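Local coordinates for increased recombination centers protein 6 (Saccharomyces cerevisiae, PDB 3UC9) that acts as a clathrin coat accessory factor related to small G proteins and is involved in gross chromosomal rearrangements and telomere healing, at residues H129-V137 against I189-L199. Numbering follows the deposited sequence.
Sequences HRNTFVVLV and IQEIIDTHDWL. Unlike the reference sequence in segment 129-137: Val-137 (reference Ala).
Phe-133 and His-196 meet edge to face where the start of strand 133-137 faces the chain around His-196, their rings 5.5 Å apart between centroids and their planes 79° apart. Phe-133 illustrates how one ring can serve aromatic and aliphatic packing at once. With CG lodged between the backbone N and the carbonyl carbon (chi1 73°), the Phe-133 ring turns its CD2 edge to the imidazole, receives Ile-192 CG2 over one face, and brings CZ to 3.7 Å from Ile-193 CG1. Further along the strand, Val-135 divides its branches, CG1 resting on Ile-189 and CG2 lying 4.0 Å from Ile-192 CD1, while Ile-189 CD1 extends to Val-137 CG2.

Beyond the helix the contact becomes more polar. Asn-131 ND2 donates to the Asp-197 backbone O at 2.8 Å, almost straight (164°) and close to the plane of the amide. Its OD1 accepts from a water that in turn accepts from Asp-197 N, so both ends of the amide are engaged and its rotation is fixed; ND2 also bonds Gln-27. A leucine in place of Asn-131 would probably leave the Asp-197 carbonyl without this donor and the bridging water without its acceptor. His-129, crossing Leu-199 at about a right angle, sets CE1 3.6 Å from Leu-199 CD2.

Strand and helix run antiparallel, forming the apolar interface between the sheet and helix 185-195 in this Rossmann-like, small-G-protein-related fold.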
loop_
_atom_site.group_PDB
_atom_site.type_symbol
_atom_site.label_atom_id
_atom_site.label_comp_id
_atom_site.label_asym_id
_atom_site.label_seq_id
_atom_site.Cartn_x
_atom_site.Cartn_y
_atom_site.Cartn_z
ATOM N N HIS A 129 4.680 -1.845 11.854
ATOM C CA HIS A 129 3.926 -1.110 12.849
ATOM C C HIS A 129 2.469 -1.545 12.721
ATOM O O HIS A 129 1.967 -1.796 11.619
ATOM C CB HIS A 129 4.071 0.401 12.634
ATOM C CG HIS A 129 3.510 1.235 13.746
ATOM N ND1 HIS A 129 2.158 1.440 13.909
ATOM C CD2 HIS A 129 4.115 1.911 14.750
ATOM C CE1 HIS A 129 1.953 2.205 14.968
ATOM N NE2 HIS A 129 3.126 2.513 15.491
ATOM N N ARG A 130 1.807 -1.630 13.865
ATOM C CA ARG A 130 0.454 -2.177 13.966
ATOM C C ARG A 130 -0.632 -1.329 13.285
ATOM O O ARG A 130 -1.716 -1.832 13.040
ATOM C CB ARG A 130 0.110 -2.420 15.455
ATOM C CG ARG A 130 0.939 -3.530 16.147
ATOM C CD ARG A 130 0.393 -4.952 15.886
ATOM N NE ARG A 130 0.347 -5.257 14.460
ATOM C CZ ARG A 130 1.362 -5.725 13.734
ATOM N NH1 ARG A 130 2.539 -6.006 14.286
ATOM N NH2 ARG A 130 1.193 -5.921 12.430
ATOM N N ASN A 131 -0.344 -0.069 12.969
ATOM C CA ASN A 131 -1.307 0.841 12.299
ATOM C C ASN A 131 -1.155 0.961 10.764
ATOM O O ASN A 131 -2.065 1.460 10.068
ATOM C CB ASN A 131 -1.197 2.243 12.919
ATOM C CG ASN A 131 -2.299 3.199 12.449
ATOM O OD1 ASN A 131 -3.493 2.895 12.572
ATOM N ND2 ASN A 131 -1.899 4.383 11.939
ATOM N N THR A 132 -0.015 0.523 10.243
ATOM C CA THR A 132 0.301 0.646 8.822
ATOM C C THR A 132 -0.695 -0.116 7.951
ATOM O O THR A 132 -0.882 -1.319 8.121
ATOM C CB THR A 132 1.740 0.137 8.534
ATOM O OG1 THR A 132 2.684 0.829 9.371
ATOM C CG2 THR A 132 2.128 0.357 7.096
ATOM N N PHE A 133 -1.341 0.564 7.009
ATOM C CA PHE A 133 -2.154 -0.174 6.040
ATOM C C PHE A 133 -1.258 -0.872 4.999
ATOM O O PHE A 133 -0.163 -0.390 4.667
ATOM C CB PHE A 133 -3.250 0.703 5.401
ATOM C CG PHE A 133 -2.766 1.734 4.397
ATOM C CD1 PHE A 133 -2.401 1.365 3.108
ATOM C CD2 PHE A 133 -2.766 3.084 4.716
ATOM C CE1 PHE A 133 -2.006 2.324 2.172
ATOM C CE2 PHE A 133 -2.366 4.046 3.786
ATOM C CZ PHE A 133 -1.984 3.662 2.518
ATOM N N VAL A 134 -1.708 -2.024 4.506
ATOM C CA VAL A 134 -0.968 -2.770 3.483
ATOM C C VAL A 134 -1.919 -3.172 2.374
ATOM O O VAL A 134 -2.857 -3.940 2.606
ATOM C CB VAL A 134 -0.309 -4.033 4.042
ATOM C CG1 VAL A 134 0.454 -4.736 2.929
ATOM C CG2 VAL A 134 0.634 -3.677 5.204
ATOM N N VAL A 135 -1.681 -2.631 1.187
ATOM C CA VAL A 135 -2.499 -2.936 0.015
ATOM C C VAL A 135 -1.632 -3.638 -1.002
ATOM O O VAL A 135 -0.582 -3.130 -1.389
ATOM C CB VAL A 135 -3.091 -1.676 -0.610
ATOM C CG1 VAL A 135 -3.888 -2.029 -1.892
ATOM C CG2 VAL A 135 -3.973 -0.928 0.411
ATOM N N LEU A 136 -2.083 -4.813 -1.434
ATOM C CA LEU A 136 -1.409 -5.591 -2.449
ATOM C C LEU A 136 -2.234 -5.466 -3.715
ATOM O O LEU A 136 -3.371 -5.953 -3.783
ATOM C CB LEU A 136 -1.294 -7.043 -2.027
ATOM C CG LEU A 136 -0.512 -7.254 -0.723
ATOM C CD1 LEU A 136 -1.420 -7.171 0.507
ATOM C CD2 LEU A 136 0.200 -8.581 -0.755
ATOM N N VAL A 137 -1.656 -4.781 -4.695
ATOM C CA VAL A 137 -2.341 -4.455 -5.931
ATOM C C VAL A 137 -1.921 -5.447 -6.995
ATOM O O VAL A 137 -0.762 -5.484 -7.395
ATOM C CB VAL A 137 -2.020 -3.023 -6.381
ATOM C CG1 VAL A 137 -2.711 -2.719 -7.708
ATOM C CG2 VAL A 137 -2.426 -2.013 -5.312
ATOM N N ILE A 189 -8.945 1.679 -2.845
ATOM C CA ILE A 189 -7.661 2.094 -2.294
ATOM C C ILE A 189 -7.771 3.528 -1.751
ATOM O O ILE A 189 -7.296 3.822 -0.643
ATOM C CB ILE A 189 -6.523 1.992 -3.339
ATOM C CG1 ILE A 189 -6.403 0.559 -3.856
ATOM C CG2 ILE A 189 -5.195 2.430 -2.698
ATOM C CD1 ILE A 189 -5.340 0.354 -4.929
ATOM N N GLN A 190 -8.419 4.405 -2.507
ATOM C CA GLN A 190 -8.672 5.786 -2.044
ATOM C C GLN A 190 -9.417 5.796 -0.702
ATOM O O GLN A 190 -9.101 6.591 0.184
ATOM C CB GLN A 190 -9.468 6.565 -3.096
ATOM C CG GLN A 190 -9.709 8.035 -2.750
ATOM C CD GLN A 190 -10.535 8.754 -3.817
ATOM O OE1 GLN A 190 -11.195 8.119 -4.636
ATOM N NE2 GLN A 190 -10.497 10.082 -3.806
ATOM N N GLU A 191 -10.409 4.915 -0.563
ATOM C CA GLU A 191 -11.184 4.803 0.676
ATOM C C GLU A 191 -10.335 4.325 1.856
ATOM O O GLU A 191 -10.515 4.776 2.993
ATOM C CB GLU A 191 -12.349 3.829 0.481
ATOM C CG GLU A 191 -13.283 3.725 1.677
ATOM C CD GLU A 191 -14.521 2.891 1.391
ATOM O OE1 GLU A 191 -14.382 1.768 0.865
ATOM O OE2 GLU A 191 -15.628 3.353 1.720
ATOM N N ILE A 192 -9.437 3.387 1.585
ATOM C CA ILE A 192 -8.541 2.878 2.615
ATOM C C ILE A 192 -7.663 4.012 3.134
ATOM O O ILE A 192 -7.482 4.165 4.337
ATOM C CB ILE A 192 -7.710 1.699 2.097
ATOM C CG1 ILE A 192 -8.605 0.468 1.905
ATOM C CG2 ILE A 192 -6.575 1.383 3.058
ATOM C CD1 ILE A 192 -7.885 -0.728 1.263
ATOM N N ILE A 193 -7.171 4.850 2.236
ATOM C CA ILE A 193 -6.329 5.973 2.649
ATOM C C ILE A 193 -7.170 7.020 3.388
ATOM O O ILE A 193 -6.758 7.530 4.424
ATOM C CB ILE A 193 -5.578 6.577 1.449
ATOM C CG1 ILE A 193 -4.667 5.505 0.839
ATOM C CG2 ILE A 193 -4.729 7.800 1.885
ATOM C CD1 ILE A 193 -3.973 5.900 -0.453
ATOM N N ASP A 194 -8.353 7.325 2.856
ATOM C CA ASP A 194 -9.268 8.272 3.484
ATOM C C ASP A 194 -9.627 7.898 4.919
ATOM O O ASP A 194 -9.732 8.774 5.772
ATOM C CB ASP A 194 -10.586 8.363 2.703
ATOM C CG ASP A 194 -10.487 9.195 1.446
ATOM O OD1 ASP A 194 -9.502 9.939 1.260
ATOM O OD2 ASP A 194 -11.443 9.111 0.644
ATOM N N THR A 195 -9.835 6.607 5.177
ATOM C CA THR A 195 -10.332 6.157 6.480
ATOM C C THR A 195 -9.193 5.783 7.440
ATOM O O THR A 195 -9.448 5.411 8.586
ATOM C CB THR A 195 -11.342 4.989 6.331
ATOM O OG1 THR A 195 -10.723 3.870 5.685
ATOM C CG2 THR A 195 -12.567 5.439 5.513
ATOM N N HIS A 196 -7.951 5.895 6.969
ATOM C CA HIS A 196 -6.758 5.635 7.786
ATOM C C HIS A 196 -6.636 6.604 8.967
ATOM O O HIS A 196 -6.922 7.792 8.833
ATOM C CB HIS A 196 -5.487 5.722 6.916
ATOM C CG HIS A 196 -4.215 5.452 7.659
ATOM N ND1 HIS A 196 -3.852 4.191 8.087
ATOM C CD2 HIS A 196 -3.228 6.286 8.059
ATOM C CE1 HIS A 196 -2.686 4.266 8.712
ATOM N NE2 HIS A 196 -2.277 5.526 8.688
ATOM N N ASP A 197 -6.210 6.091 10.114
ATOM C CA ASP A 197 -5.857 6.948 11.254
ATOM C C ASP A 197 -4.429 7.414 11.111
ATOM O O ASP A 197 -3.500 6.644 11.313
ATOM C CB ASP A 197 -6.003 6.212 12.582
ATOM C CG ASP A 197 -7.438 6.158 13.074
ATOM O OD1 ASP A 197 -8.290 6.919 12.552
ATOM O OD2 ASP A 197 -7.692 5.358 14.006
ATOM N N TRP A 198 -4.245 8.693 10.805
ATOM C CA TRP A 198 -2.918 9.246 10.590
ATOM C C TRP A 198 -2.247 9.560 11.927
ATOM O O TRP A 198 -2.475 10.608 12.529
ATOM C CB TRP A 198 -3.013 10.497 9.723
ATOM C CG TRP A 198 -3.455 10.195 8.318
ATOM C CD1 TRP A 198 -4.733 10.089 7.865
ATOM C CD2 TRP A 198 -2.609 9.971 7.190
ATOM N NE1 TRP A 198 -4.741 9.815 6.521
ATOM C CE2 TRP A 198 -3.449 9.729 6.080
ATOM C CE3 TRP A 198 -1.220 9.949 7.007
ATOM C CZ2 TRP A 198 -2.947 9.480 4.802
ATOM C CZ3 TRP A 198 -0.717 9.700 5.746
ATOM C CH2 TRP A 198 -1.587 9.456 4.653
ATOM N N LEU A 199 -1.420 8.632 12.379
ATOM C CA LEU A 199 -0.864 8.659 13.720
ATOM C C LEU A 199 0.175 9.769 13.908
ATOM O O LEU A 199 1.197 9.826 13.192
ATOM C CB LEU A 199 -0.244 7.296 14.028
ATOM C CG LEU A 199 0.430 7.064 15.379
ATOM C CD1 LEU A 199 -0.532 7.217 16.569
ATOM C CD2 LEU A 199 1.027 5.683 15.351
HETATM O O HOH W 1 -5.636 3.352 10.737
#